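PDB 3P9Y: CG14216 from Drosophila melanogaster, which dephosphorylates phosphoserine in the C-terminal domain of RNA polymerase II as a cis-proline-dependent phosphatase, and probably takes part in RNA processing and termination. Local coordinates for residues Asn19-Met24 / Leu86-Arg91; Arg38-Gly43 / Cys98-Gln103; Lys106-Ile111 / Asp134-His139; Ile111-Glu116 / Leu141-Val146. The protein carries 2 engineered substitutions. All coordinates share one frame; numbering follows the deposited sequence.

Contact 1. Residues Asn19-Met24 / Leu86-Arg91; sequences NMNRSM and LHMLDR
Met-88 reaches across to Asn-21, the two side chains crossing at about a right angle, with Met-88 CE 3.3 Å from Asn-21 OD1. CG of Met-88 is anti to the backbone N (chi1 176°) and the chain stays extended to SD before bending, which lets the long side chain carry its SD and CE across to the other segment. Beside it, CE of Met-20 presses on CD2 of Leu-89 at 3.5 Å, a tight carbon pair. Residues 19-24 form the end of the phosphate-binding loop and the first turn of helix 22-32: the backbone N of Met-20 and of Asn-21 and NE of Arg-22 bond the modified side chain of the bound peptide. An alanine in place of Met-88 would probably open a gap beside Asn-21 and take away part of the packing of an apolar side chain of that peptide. Arg-91 lays one guanidinium face over Met-24, with C of Met-24 4.2 Å above its centre. Its NH2 donates to water 1 (2.9 Å), which in turn donates to Asn-21 OD1 at 2.8 Å. Further out, Asn-147 accepts from Asn-21 ND2, and Glu-25 forms a salt bridge with Arg-91 NH1.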
loop_
_atom_site.group_PDB
_atom_site.type_symbol
_atom_site.label_atom_id
_atom_site.label_comp_id
_atom_site.label_asym_id
_atom_site.label_seq_id
_atom_site.Cartn_x
_atom_site.Cartn_y
_atom_site.Cartn_z
ATOM N N ASN A 19 -3.225 -2.834 5.947
ATOM C CA ASN A 19 -1.771 -2.871 5.807
ATOM C C ASN A 19 -1.261 -4.298 5.985
ATOM O O ASN A 19 -0.278 -4.539 6.691
ATOM C CB ASN A 19 -1.115 -1.928 6.816
ATOM C CG ASN A 19 0.372 -1.742 6.576
ATOM O OD1 ASN A 19 0.862 -1.755 5.447
ATOM N ND2 ASN A 19 1.093 -1.552 7.653
ATOM N N MET A 20 -1.944 -5.231 5.329
ATOM C CA MET A 20 -1.684 -6.663 5.476
ATOM C C MET A 20 -1.323 -7.327 4.153
ATOM O O MET A 20 -0.294 -7.983 4.045
ATOM C CB MET A 20 -2.918 -7.371 6.040
ATOM C CG MET A 20 -2.897 -7.538 7.544
ATOM S SD MET A 20 -1.616 -8.680 8.104
ATOM C CE MET A 20 -1.579 -8.255 9.839
ATOM N N ASN A 21 -2.186 -7.175 3.154
ATOM C CA ASN A 21 -2.020 -7.890 1.895
ATOM C C ASN A 21 -1.501 -6.996 0.776
ATOM O O ASN A 21 -0.320 -7.032 0.446
ATOM C CB ASN A 21 -3.347 -8.528 1.476
ATOM C CG ASN A 21 -3.239 -9.312 0.185
ATOM O OD1 ASN A 21 -2.195 -9.890 -0.124
ATOM N ND2 ASN A 21 -4.323 -9.345 -0.575
ATOM N N ARG A 22 -2.389 -6.193 0.201
ATOM C CA ARG A 22 -2.082 -5.444 -1.018
ATOM C C ARG A 22 -0.934 -4.446 -0.857
ATOM O O ARG A 22 -0.049 -4.376 -1.711
ATOM C CB ARG A 22 -3.343 -4.734 -1.518
ATOM C CG ARG A 22 -4.409 -5.684 -2.074
ATOM C CD ARG A 22 -5.772 -4.993 -2.221
ATOM N NE ARG A 22 -6.310 -4.566 -0.929
ATOM C CZ ARG A 22 -7.412 -3.838 -0.770
ATOM N NH1 ARG A 22 -8.110 -3.439 -1.824
ATOM N NH2 ARG A 22 -7.816 -3.509 0.447
ATOM N N SER A 23 -0.941 -3.672 0.223
ATOM C CA SER A 23 0.096 -2.661 0.421
ATOM C C SER A 23 1.448 -3.307 0.701
ATOM O O SER A 23 2.486 -2.756 0.357
ATOM C CB SER A 23 -0.260 -1.718 1.571
ATOM O OG SER A 23 -0.130 -2.360 2.827
ATOM N N MET A 24 1.437 -4.474 1.326
ATOM C CA MET A 24 2.681 -5.131 1.711
ATOM C C MET A 24 3.325 -5.859 0.536
ATOM O O MET A 24 4.543 -5.925 0.434
ATOM C CB MET A 24 2.432 -6.089 2.875
ATOM C CG MET A 24 2.071 -5.360 4.159
ATOM S SD MET A 24 3.354 -4.184 4.637
ATOM C CE MET A 24 4.501 -5.281 5.472
ATOM N N LEU A 86 -0.509 -17.302 7.354
ATOM C CA LEU A 86 0.754 -17.401 8.078
ATOM C C LEU A 86 1.927 -16.983 7.192
ATOM O O LEU A 86 2.846 -16.311 7.652
ATOM C CB LEU A 86 0.961 -18.811 8.637
ATOM C CG LEU A 86 0.007 -19.200 9.776
ATOM C CD1 LEU A 86 0.373 -20.557 10.355
ATOM C CD2 LEU A 86 0.007 -18.141 10.871
ATOM N N HIS A 87 1.889 -17.360 5.919
ATOM C CA HIS A 87 2.938 -16.944 4.997
ATOM C C HIS A 87 2.879 -15.436 4.779
ATOM O O HIS A 87 3.909 -14.769 4.758
ATOM C CB HIS A 87 2.830 -17.660 3.652
ATOM C CG HIS A 87 3.761 -17.114 2.614
ATOM N ND1 HIS A 87 5.132 -17.161 2.748
ATOM C CD2 HIS A 87 3.521 -16.493 1.435
ATOM C CE1 HIS A 87 5.697 -16.601 1.692
ATOM N NE2 HIS A 87 4.740 -16.189 0.880
ATOM N N MET A 88 1.673 -14.903 4.621
ATOM C CA MET A 88 1.500 -13.466 4.457
ATOM C C MET A 88 2.094 -12.725 5.648
ATOM O O MET A 88 2.823 -11.751 5.482
ATOM C CB MET A 88 0.017 -13.110 4.310
ATOM C CG MET A 88 -0.256 -11.613 4.226
ATOM S SD MET A 88 -2.015 -11.237 4.028
ATOM C CE MET A 88 -2.330 -11.969 2.424
ATOM N N LEU A 89 1.778 -13.195 6.850
ATOM C CA LEU A 89 2.233 -12.548 8.070
ATOM C C LEU A 89 3.747 -12.672 8.215
ATOM O O LEU A 89 4.404 -11.776 8.736
ATOM C CB LEU A 89 1.525 -13.154 9.285
ATOM C CG LEU A 89 0.051 -12.755 9.416
ATOM C CD1 LEU A 89 -0.738 -13.795 10.199
ATOM C CD2 LEU A 89 -0.082 -11.370 10.049
ATOM N N ASP A 90 4.294 -13.784 7.742
ATOM C CA ASP A 90 5.732 -14.013 7.805
ATOM C C ASP A 90 6.458 -13.058 6.864
ATOM O O ASP A 90 7.474 -12.472 7.221
ATOM C CB ASP A 90 6.051 -15.456 7.423
ATOM C CG ASP A 90 7.527 -15.764 7.515
ATOM O OD1 ASP A 90 8.115 -15.514 8.589
ATOM O OD2 ASP A 90 8.099 -16.251 6.515
ATOM N N ARG A 91 5.925 -12.903 5.657
ATOM C CA ARG A 91 6.486 -11.979 4.684
ATOM C C ARG A 91 6.464 -10.562 5.261
ATOM O O ARG A 91 7.439 -9.817 5.141
ATOM C CB ARG A 91 5.692 -12.054 3.378
ATOM C CG ARG A 91 6.306 -11.292 2.207
ATOM C CD ARG A 91 5.911 -9.818 2.207
ATOM N NE ARG A 91 4.501 -9.643 2.546
ATOM C CZ ARG A 91 3.486 -9.900 1.722
ATOM N NH1 ARG A 91 3.718 -10.348 0.496
ATOM N NH2 ARG A 91 2.232 -9.716 2.130
HETATM O O HOH W 1 0.462 -10.704 0.098
#

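Contact 2. Residues Arg38-Gly43 / Cys98-Gln103; sequences RSYGTG and CPERFQ
The ring of Phe-102 turns its edge toward the face of Tyr-40 in an offset edge-to-face pair, centroids 6.0 Å apart and planes at 69°. Phe-102 CD1 meets Tyr-40 CD2 at 4.1 Å. On the tyrosine, CD1 lies 3.6 Å from CB of Glu-100, an approach that is oblique to the ring. CG of Tyr-40 is anti to its carbonyl carbon (chi1 -53°), which brings CG to 3.9 Å from Phe-102 CA. The other flat group, the guanidinium of Arg-101, has CD of Gln-103 over the centre of one face, while O of Gly-43 lies at its edge and accepts from NH1 at 3.1 Å, the donor standing above the carbonyl plane. These groups surround a single beta bridge, Gly-41 with Arg-101, through which the loop after helix 85-95 borders strand 36-41, an outermost strand of the central sheet of this low-molecular-weight-phosphatase-like fold. Gly-41 N donates to Glu-100 O and Phe-102 N to Gly-41 O, both at 2.9 Å. Next along, NE2 of Gln-103 meets a lone pair of Thr-42 O at 3.0 Å, a role that suits an amide, although its buried OE1 finds no partner. The Glu-100 carboxylate, salt-bridged to Lys-96, reaches the strand through two waters: OE2 accepts from the water bound to Ser-39 N, and OE1 from the one beside Tyr-40 OH.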
loop_
_atom_site.group_PDB
_atom_site.type_symbol
_atom_site.label_atom_id
_atom_site.label_comp_id
_atom_site.label_asym_id
_atom_site.label_seq_id
_atom_site.Cartn_x
_atom_site.Cartn_y
_atom_site.Cartn_z
ATOM N N ARG A 38 7.116 3.275 1.923
ATOM C CA ARG A 38 6.498 2.950 3.206
ATOM C C ARG A 38 5.062 2.535 2.932
ATOM O O ARG A 38 4.515 2.875 1.890
ATOM C CB ARG A 38 6.529 4.155 4.155
ATOM C CG ARG A 38 7.926 4.588 4.558
ATOM C CD ARG A 38 7.893 5.675 5.620
ATOM N NE ARG A 38 9.216 5.938 6.181
ATOM C CZ ARG A 38 10.128 6.730 5.622
ATOM N NH1 ARG A 38 9.871 7.346 4.472
ATOM N NH2 ARG A 38 11.302 6.906 6.215
ATOM N N SER A 39 4.451 1.794 3.849
ATOM C CA SER A 39 3.094 1.297 3.629
ATOM C C SER A 39 2.198 1.538 4.834
ATOM O O SER A 39 2.669 1.587 5.969
ATOM C CB SER A 39 3.115 -0.198 3.300
ATOM O OG SER A 39 3.736 -0.940 4.334
ATOM N N TYR A 40 0.900 1.669 4.572
ATOM C CA TYR A 40 -0.081 1.933 5.617
ATOM C C TYR A 40 -1.447 1.350 5.255
ATOM O O TYR A 40 -1.689 0.973 4.109
ATOM C CB TYR A 40 -0.221 3.444 5.830
ATOM C CG TYR A 40 1.088 4.143 6.085
ATOM C CD1 TYR A 40 1.602 4.247 7.369
ATOM C CD2 TYR A 40 1.817 4.692 5.041
ATOM C CE1 TYR A 40 2.805 4.879 7.608
ATOM C CE2 TYR A 40 3.020 5.328 5.268
ATOM C CZ TYR A 40 3.510 5.419 6.554
ATOM O OH TYR A 40 4.710 6.050 6.786
ATOM N N GLY A 41 -2.331 1.277 6.246
ATOM C CA GLY A 41 -3.723 0.930 6.030
ATOM C C GLY A 41 -4.564 2.105 6.492
ATOM O O GLY A 41 -4.061 2.971 7.194
ATOM N N THR A 42 -5.835 2.146 6.105
ATOM C CA THR A 42 -6.700 3.270 6.458
ATOM C C THR A 42 -7.847 2.858 7.382
ATOM O O THR A 42 -8.543 3.709 7.929
ATOM C CB THR A 42 -7.297 3.936 5.203
ATOM O OG1 THR A 42 -7.922 2.944 4.381
ATOM C CG2 THR A 42 -6.219 4.647 4.406
ATOM N N GLY A 43 -8.046 1.555 7.550
ATOM C CA GLY A 43 -9.096 1.056 8.418
ATOM C C GLY A 43 -8.913 1.485 9.864
ATOM O O GLY A 43 -7.848 1.951 10.262
ATOM N N CYS A 98 5.246 -3.924 12.452
ATOM C CA CYS A 98 3.801 -3.949 12.634
ATOM C C CYS A 98 3.027 -3.111 11.623
ATOM O O CYS A 98 3.569 -2.183 11.025
ATOM C CB CYS A 98 3.466 -3.435 14.034
ATOM S SG CYS A 98 3.932 -1.699 14.281
ATOM N N PRO A 99 1.740 -3.434 11.443
ATOM C CA PRO A 99 0.841 -2.614 10.624
ATOM C C PRO A 99 0.745 -1.177 11.148
ATOM O O PRO A 99 0.673 -0.982 12.367
ATOM C CB PRO A 99 -0.520 -3.301 10.764
ATOM C CG PRO A 99 -0.324 -4.506 11.608
ATOM C CD PRO A 99 1.122 -4.691 11.892
ATOM N N GLU A 100 0.737 -0.197 10.247
ATOM C CA GLU A 100 0.647 1.213 10.610
ATOM C C GLU A 100 -0.554 1.852 9.932
ATOM O O GLU A 100 -0.913 1.480 8.817
ATOM C CB GLU A 100 1.902 1.947 10.165
ATOM C CG GLU A 100 3.196 1.263 10.538
ATOM C CD GLU A 100 4.390 1.975 9.952
ATOM O OE1 GLU A 100 4.700 3.091 10.417
ATOM O OE2 GLU A 100 5.015 1.431 9.019
ATOM N N ARG A 101 -1.164 2.820 10.609
ATOM C CA ARG A 101 -2.332 3.516 10.083
ATOM C C ARG A 101 -1.871 4.815 9.431
ATOM O O ARG A 101 -1.084 5.563 10.011
ATOM C CB ARG A 101 -3.343 3.797 11.206
ATOM C CG ARG A 101 -4.805 3.685 10.769
ATOM C CD ARG A 101 -5.786 3.859 11.932
ATOM N NE ARG A 101 -6.259 5.238 12.056
ATOM C CZ ARG A 101 -7.465 5.669 11.686
ATOM N NH1 ARG A 101 -8.360 4.839 11.169
ATOM N NH2 ARG A 101 -7.784 6.944 11.841
ATOM N N PHE A 102 -2.354 5.079 8.222
ATOM C CA PHE A 102 -1.915 6.247 7.472
ATOM C C PHE A 102 -2.287 7.536 8.189
ATOM O O PHE A 102 -1.519 8.495 8.191
ATOM C CB PHE A 102 -2.524 6.260 6.067
ATOM C CG PHE A 102 -2.203 7.507 5.289
ATOM C CD1 PHE A 102 -0.935 7.708 4.767
ATOM C CD2 PHE A 102 -3.162 8.487 5.094
ATOM C CE1 PHE A 102 -0.630 8.860 4.063
ATOM C CE2 PHE A 102 -2.864 9.643 4.387
ATOM C CZ PHE A 102 -1.598 9.829 3.872
ATOM N N GLN A 103 -3.469 7.551 8.797
ATOM C CA GLN A 103 -4.004 8.764 9.407
ATOM C C GLN A 103 -3.190 9.183 10.631
ATOM O O GLN A 103 -3.348 10.295 11.134
ATOM C CB GLN A 103 -5.472 8.563 9.800
ATOM C CG GLN A 103 -6.436 8.385 8.624
ATOM C CD GLN A 103 -6.694 6.924 8.276
ATOM O OE1 GLN A 103 -5.797 6.083 8.355
ATOM N NE2 GLN A 103 -7.925 6.619 7.880
HETATM O O HOH W 2 6.235 1.336 6.222
HETATM O O HOH W 3 5.958 4.978 9.182
#

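Contact 3. Residues Lys106-Ile111 / Asp134-His139; sequences KEQFDI and DNRPVH
Strands 111-114 and 137-142, parallel neighbours in the central sheet, begin their pairing here, where Ile-111 forms a bridge with His-139 and the loop leading into strand 111-114 runs beside the start of strand 137-142 and the turn before it. His-139 N donates to Asp-110 O at 3.0 Å. Ahead of the strands, Arg-136 spans the distance between the segments with a fully extended chain. CG is anti to its backbone N (chi1 171°) and CD and NE continue the line, a reach that arginine's length allows. At its tip NH2 forms a weak, long salt bridge with Asp-110 OD1 (3.3 Å), the carboxylate lying at the edge of the guanidinium with the planes 48° apart. The other terminal nitrogen, NH1, makes a weak bond to Gln-108 OE1 at 3.2 Å, and N of Phe-109 lies over one guanidinium face, toward the rim. Asp-110 OD2 takes a hydrogen bond from the backbone N of Ala-11, on the neighbouring strand 11-16. On His-139 both ring nitrogens are engaged, NE2 with Asp-173 and ND1 with His-193, so the imidazole links helix 172-187 to strand 192-197. Water 5 lies 2.7 Å from Asp-110 OD1 and accepts from Arg-136 NE. Close by, the branched Val-138 fits tightly, its CG2 only 3.0 Å from the carbonyl oxygen of Phe-109.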
loop_
_atom_site.group_PDB
_atom_site.type_symbol
_atom_site.label_atom_id
_atom_site.label_comp_id
_atom_site.label_asym_id
_atom_site.label_seq_id
_atom_site.Cartn_x
_atom_site.Cartn_y
_atom_site.Cartn_z
ATOM N N LYS A 106 3.353 10.727 10.488
ATOM C CA LYS A 106 3.866 12.079 10.309
ATOM C C LYS A 106 4.818 12.148 9.114
ATOM O O LYS A 106 5.320 13.217 8.770
ATOM C CB LYS A 106 4.586 12.535 11.581
ATOM C CG LYS A 106 3.685 12.591 12.811
ATOM C CD LYS A 106 2.635 13.692 12.677
ATOM C CE LYS A 106 1.238 13.185 13.015
ATOM N NZ LYS A 106 1.109 12.744 14.436
ATOM N N GLU A 107 5.064 11.006 8.481
ATOM C CA GLU A 107 5.912 10.969 7.294
ATOM C C GLU A 107 5.230 11.703 6.145
ATOM O O GLU A 107 4.002 11.744 6.065
ATOM C CB GLU A 107 6.195 9.521 6.880
ATOM C CG GLU A 107 6.820 8.664 7.970
ATOM C CD GLU A 107 8.233 9.094 8.321
ATOM O OE1 GLU A 107 8.871 9.797 7.508
ATOM O OE2 GLU A 107 8.711 8.721 9.413
ATOM N N GLN A 108 6.032 12.273 5.253
ATOM C CA GLN A 108 5.512 12.931 4.061
ATOM C C GLN A 108 6.021 12.238 2.801
ATOM O O GLN A 108 7.071 11.599 2.815
ATOM C CB GLN A 108 5.920 14.401 4.052
ATOM C CG GLN A 108 5.411 15.169 5.254
ATOM C CD GLN A 108 5.618 16.656 5.109
ATOM O OE1 GLN A 108 6.391 17.105 4.265
ATOM N NE2 GLN A 108 4.924 17.434 5.932
ATOM N N PHE A 109 5.275 12.372 1.711
ATOM C CA PHE A 109 5.583 11.635 0.490
ATOM C C PHE A 109 5.391 12.484 -0.756
ATOM O O PHE A 109 4.657 13.467 -0.745
ATOM C CB PHE A 109 4.697 10.393 0.404
ATOM C CG PHE A 109 4.745 9.534 1.634
ATOM C CD1 PHE A 109 5.751 8.598 1.799
ATOM C CD2 PHE A 109 3.791 9.672 2.629
ATOM C CE1 PHE A 109 5.803 7.809 2.940
ATOM C CE2 PHE A 109 3.835 8.885 3.769
ATOM C CZ PHE A 109 4.844 7.953 3.923
ATOM N N ASP A 110 6.072 12.099 -1.828
ATOM C CA ASP A 110 5.870 12.706 -3.133
ATOM C C ASP A 110 4.727 12.017 -3.860
ATOM O O ASP A 110 4.007 12.649 -4.626
ATOM C CB ASP A 110 7.138 12.595 -3.980
ATOM C CG ASP A 110 8.330 13.258 -3.323
ATOM O OD1 ASP A 110 8.254 14.474 -3.043
ATOM O OD2 ASP A 110 9.336 12.561 -3.082
ATOM N N ILE A 111 4.580 10.714 -3.635
ATOM C CA ILE A 111 3.506 9.946 -4.261
ATOM C C ILE A 111 2.886 8.976 -3.262
ATOM O O ILE A 111 3.593 8.258 -2.559
ATOM C CB ILE A 111 4.008 9.139 -5.476
ATOM C CG1 ILE A 111 4.644 10.069 -6.514
ATOM C CG2 ILE A 111 2.861 8.359 -6.101
ATOM C CD1 ILE A 111 5.186 9.346 -7.747
ATOM N N ASP A 134 3.473 24.141 3.951
ATOM C CA ASP A 134 4.724 24.068 3.200
ATOM C C ASP A 134 4.481 24.235 1.705
ATOM O O ASP A 134 5.398 24.560 0.954
ATOM C CB ASP A 134 5.413 22.721 3.440
ATOM C CG ASP A 134 5.859 22.537 4.877
ATOM O OD1 ASP A 134 6.405 23.499 5.460
ATOM O OD2 ASP A 134 5.670 21.424 5.418
ATOM N N ASN A 135 3.243 24.005 1.275
ATOM C CA ASN A 135 2.912 24.011 -0.145
ATOM C C ASN A 135 3.731 22.985 -0.929
ATOM O O ASN A 135 3.964 23.145 -2.129
ATOM C CB ASN A 135 3.092 25.410 -0.739
ATOM C CG ASN A 135 1.970 26.353 -0.348
ATOM O OD1 ASN A 135 0.840 25.921 -0.102
ATOM N ND2 ASN A 135 2.271 27.645 -0.290
ATOM N N ARG A 136 4.164 21.929 -0.245
ATOM C CA ARG A 136 4.837 20.813 -0.904
ATOM C C ARG A 136 3.794 19.901 -1.542
ATOM O O ARG A 136 3.002 19.277 -0.840
ATOM C CB ARG A 136 5.673 20.014 0.098
ATOM C CG ARG A 136 6.237 18.718 -0.473
ATOM C CD ARG A 136 6.858 17.846 0.612
ATOM N NE ARG A 136 7.338 16.570 0.083
ATOM C CZ ARG A 136 8.022 15.675 0.790
ATOM N NH1 ARG A 136 8.307 15.910 2.065
ATOM N NH2 ARG A 136 8.423 14.540 0.225
ATOM N N PRO A 137 3.788 19.822 -2.879
ATOM C CA PRO A 137 2.786 18.992 -3.554
ATOM C C PRO A 137 3.020 17.501 -3.319
ATOM O O PRO A 137 4.166 17.049 -3.261
ATOM C CB PRO A 137 2.984 19.323 -5.041
ATOM C CG PRO A 137 3.907 20.500 -5.088
ATOM C CD PRO A 137 4.711 20.457 -3.832
ATOM N N VAL A 138 1.930 16.759 -3.170
ATOM C CA VAL A 138 1.969 15.305 -3.107
ATOM C C VAL A 138 0.885 14.762 -4.029
ATOM O O VAL A 138 -0.241 15.261 -4.034
ATOM C CB VAL A 138 1.738 14.786 -1.677
ATOM C CG1 VAL A 138 0.427 15.314 -1.116
ATOM C CG2 VAL A 138 1.764 13.263 -1.657
ATOM N N HIS A 139 1.228 13.753 -4.822
ATOM C CA HIS A 139 0.276 13.179 -5.764
ATOM C C HIS A 139 -0.323 11.890 -5.222
ATOM O O HIS A 139 0.391 10.927 -4.989
ATOM C CB HIS A 139 0.960 12.901 -7.097
ATOM C CG HIS A 139 1.526 14.122 -7.749
ATOM N ND1 HIS A 139 0.741 15.065 -8.375
ATOM C CD2 HIS A 139 2.802 14.554 -7.870
ATOM C CE1 HIS A 139 1.508 16.028 -8.852
ATOM N NE2 HIS A 139 2.763 15.740 -8.561
HETATM O O HOH W 4 5.472 15.282 -4.941
HETATM O O HOH W 5 6.858 16.817 -3.145
#

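Contact 4. Residues Ile111-Glu116 / Leu141-Val146; sequences IIVTVE and LNVDVV
Val-115 overlaps Val-145 obliquely, its CG1 3.8 Å from Val-145 CG2. Two further apolar pairs join the segments: CG2 of Ile-111 meets CD1 of Leu-141 at 3.7 Å, and Val-113 CG1 approaches Val-143 CG2 more loosely. The beta-branched valines and Ile-111 suit extended strands packed under helix 149-167, whose Met-162 touches Val-113 and whose Met-166 touches Ile-111 and Leu-141. The backbone pairing is parallel. Leu-141 N donates to Ile-112 O and Thr-114 N to Leu-141 O, both at 2.8 Å, and Val-143 N then bonds Thr-114 O. Val-145 N turns to the next carbonyl, Val-115 O, at 2.9 Å, so Thr-114 O and Val-115 O, successive carbonyls, both receive bonds. On the sheet face that carries Thr-114, the side chain of Asn-142 crosses it at about a right angle, CB lying 3.3 Å from Thr-114 OG1. CG of Asn-142 is anti to the backbone N (chi1 -175°), and the amide beyond it lies beside the Thr-114 hydroxyl and the backbone of Glu-116. An alanine at Asn-142 removes the amide, and would probably leave a gap beside Thr-114 OG1 and the backbone of Glu-116. Glu-116 occupies the N-cap of helix 117-128, while its carboxylate forms a salt bridge with Arg-22 of the phosphate-binding loop. Strand 111-114, helix 117-128 and strand 137-142 together make a beta-alpha-beta crossover of the low-molecular-weight phosphatase-like fold.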
loop_
_atom_site.group_PDB
_atom_site.type_symbol
_atom_site.label_atom_id
_atom_site.label_comp_id
_atom_site.label_asym_id
_atom_site.label_seq_id
_atom_site.Cartn_x
_atom_site.Cartn_y
_atom_site.Cartn_z
ATOM N N ILE A 111 4.580 10.714 -3.635
ATOM C CA ILE A 111 3.506 9.946 -4.261
ATOM C C ILE A 111 2.886 8.976 -3.262
ATOM O O ILE A 111 3.593 8.258 -2.559
ATOM C CB ILE A 111 4.008 9.139 -5.476
ATOM C CG1 ILE A 111 4.644 10.069 -6.514
ATOM C CG2 ILE A 111 2.861 8.359 -6.101
ATOM C CD1 ILE A 111 5.186 9.346 -7.747
ATOM N N ILE A 112 1.561 8.964 -3.206
ATOM C CA ILE A 112 0.835 8.018 -2.374
ATOM C C ILE A 112 -0.077 7.191 -3.268
ATOM O O ILE A 112 -0.982 7.723 -3.896
ATOM C CB ILE A 112 -0.017 8.746 -1.315
ATOM C CG1 ILE A 112 0.873 9.652 -0.455
ATOM C CG2 ILE A 112 -0.766 7.739 -0.451
ATOM C CD1 ILE A 112 0.108 10.482 0.568
ATOM N N VAL A 113 0.171 5.890 -3.344
ATOM C CA VAL A 113 -0.669 5.006 -4.142
ATOM C C VAL A 113 -1.686 4.317 -3.232
ATOM O O VAL A 113 -1.319 3.778 -2.196
ATOM C CB VAL A 113 0.182 3.942 -4.874
ATOM C CG1 VAL A 113 -0.698 3.059 -5.751
ATOM C CG2 VAL A 113 1.277 4.615 -5.705
ATOM N N THR A 114 -2.960 4.355 -3.605
ATOM C CA THR A 114 -3.992 3.608 -2.893
ATOM C C THR A 114 -4.501 2.493 -3.793
ATOM O O THR A 114 -4.352 2.557 -5.013
ATOM C CB THR A 114 -5.172 4.511 -2.456
ATOM O OG1 THR A 114 -5.756 5.138 -3.605
ATOM C CG2 THR A 114 -4.696 5.578 -1.483
ATOM N N VAL A 115 -5.099 1.470 -3.193
ATOM C CA VAL A 115 -5.425 0.249 -3.927
ATOM C C VAL A 115 -6.932 0.031 -4.096
ATOM O O VAL A 115 -7.363 -1.006 -4.597
ATOM C CB VAL A 115 -4.778 -0.986 -3.262
ATOM C CG1 VAL A 115 -3.269 -0.832 -3.248
ATOM C CG2 VAL A 115 -5.302 -1.181 -1.847
ATOM N N GLU A 116 -7.726 1.011 -3.687
ATOM C CA GLU A 116 -9.159 1.013 -3.978
ATOM C C GLU A 116 -9.753 2.360 -3.590
ATOM O O GLU A 116 -9.208 3.059 -2.743
ATOM C CB GLU A 116 -9.891 -0.132 -3.263
ATOM C CG GLU A 116 -9.879 -0.069 -1.746
ATOM C CD GLU A 116 -10.796 -1.126 -1.126
ATOM O OE1 GLU A 116 -10.295 -2.040 -0.440
ATOM O OE2 GLU A 116 -12.023 -1.053 -1.344
ATOM N N LEU A 141 -2.532 8.698 -6.021
ATOM C CA LEU A 141 -2.918 7.932 -7.197
ATOM C C LEU A 141 -3.590 6.640 -6.768
ATOM O O LEU A 141 -3.049 5.904 -5.944
ATOM C CB LEU A 141 -1.678 7.593 -8.024
ATOM C CG LEU A 141 -0.817 8.777 -8.464
ATOM C CD1 LEU A 141 0.531 8.293 -8.985
ATOM C CD2 LEU A 141 -1.548 9.599 -9.521
ATOM N N ASN A 142 -4.768 6.357 -7.315
ATOM C CA ASN A 142 -5.448 5.108 -7.004
ATOM C C ASN A 142 -5.330 4.127 -8.145
ATOM O O ASN A 142 -5.644 4.449 -9.288
ATOM C CB ASN A 142 -6.928 5.326 -6.700
ATOM C CG ASN A 142 -7.615 4.045 -6.260
ATOM O OD1 ASN A 142 -7.450 3.594 -5.124
ATOM N ND2 ASN A 142 -8.376 3.444 -7.163
ATOM N N VAL A 143 -4.876 2.925 -7.815
ATOM C CA VAL A 143 -4.799 1.830 -8.762
ATOM C C VAL A 143 -5.496 0.632 -8.126
ATOM O O VAL A 143 -5.004 0.068 -7.155
ATOM C CB VAL A 143 -3.344 1.459 -9.076
ATOM C CG1 VAL A 143 -3.299 0.299 -10.057
ATOM C CG2 VAL A 143 -2.590 2.663 -9.637
ATOM N N ASP A 144 -6.646 0.252 -8.673
ATOM C CA ASP A 144 -7.445 -0.826 -8.099
ATOM C C ASP A 144 -6.699 -2.148 -8.057
ATOM O O ASP A 144 -6.206 -2.630 -9.077
ATOM C CB ASP A 144 -8.736 -1.005 -8.888
ATOM C CG ASP A 144 -9.744 0.076 -8.586
ATOM O OD1 ASP A 144 -9.642 0.697 -7.505
ATOM O OD2 ASP A 144 -10.643 0.302 -9.422
ATOM N N VAL A 145 -6.631 -2.725 -6.863
ATOM C CA VAL A 145 -6.055 -4.047 -6.660
ATOM C C VAL A 145 -7.084 -4.932 -5.964
ATOM O O VAL A 145 -7.524 -4.632 -4.856
ATOM C CB VAL A 145 -4.795 -3.984 -5.778
ATOM C CG1 VAL A 145 -4.166 -5.367 -5.653
ATOM C CG2 VAL A 145 -3.780 -2.979 -6.345
ATOM N N VAL A 146 -7.469 -6.022 -6.616
ATOM C CA VAL A 146 -8.402 -6.972 -6.025
ATOM C C VAL A 146 -7.754 -7.611 -4.801
ATOM O O VAL A 146 -6.560 -7.916 -4.808
ATOM C CB VAL A 146 -8.825 -8.035 -7.048
ATOM C CG1 VAL A 146 -9.699 -9.104 -6.391
ATOM C CG2 VAL A 146 -9.557 -7.372 -8.207
#

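Overall arrangement
Contact 1 holds the phosphate-binding end of the active site, and contact 4 lies next to it, the centres about 17 Å apart. A salt bridge joins the two, Arg-22 NH1 lying 2.9 Å from Glu-116 OE1. Contact 2 also borders contact 1, where Met-24 SD comes within 3.3 Å of Ser-39 OG. It also meets contact 4 through Phe-102 CZ and Ile-112 CD1, 3.8 Å apart. Contact 3 is remote from the bound peptide's phosphate site: its centre is about 26 Å from that of contact 1, on the opposite side of the chain's centre. Contacts 3 and 4 share Ile-111 and follow the same strand pair, with a probable hydrogen bond from Ile-112 N to His-139 O.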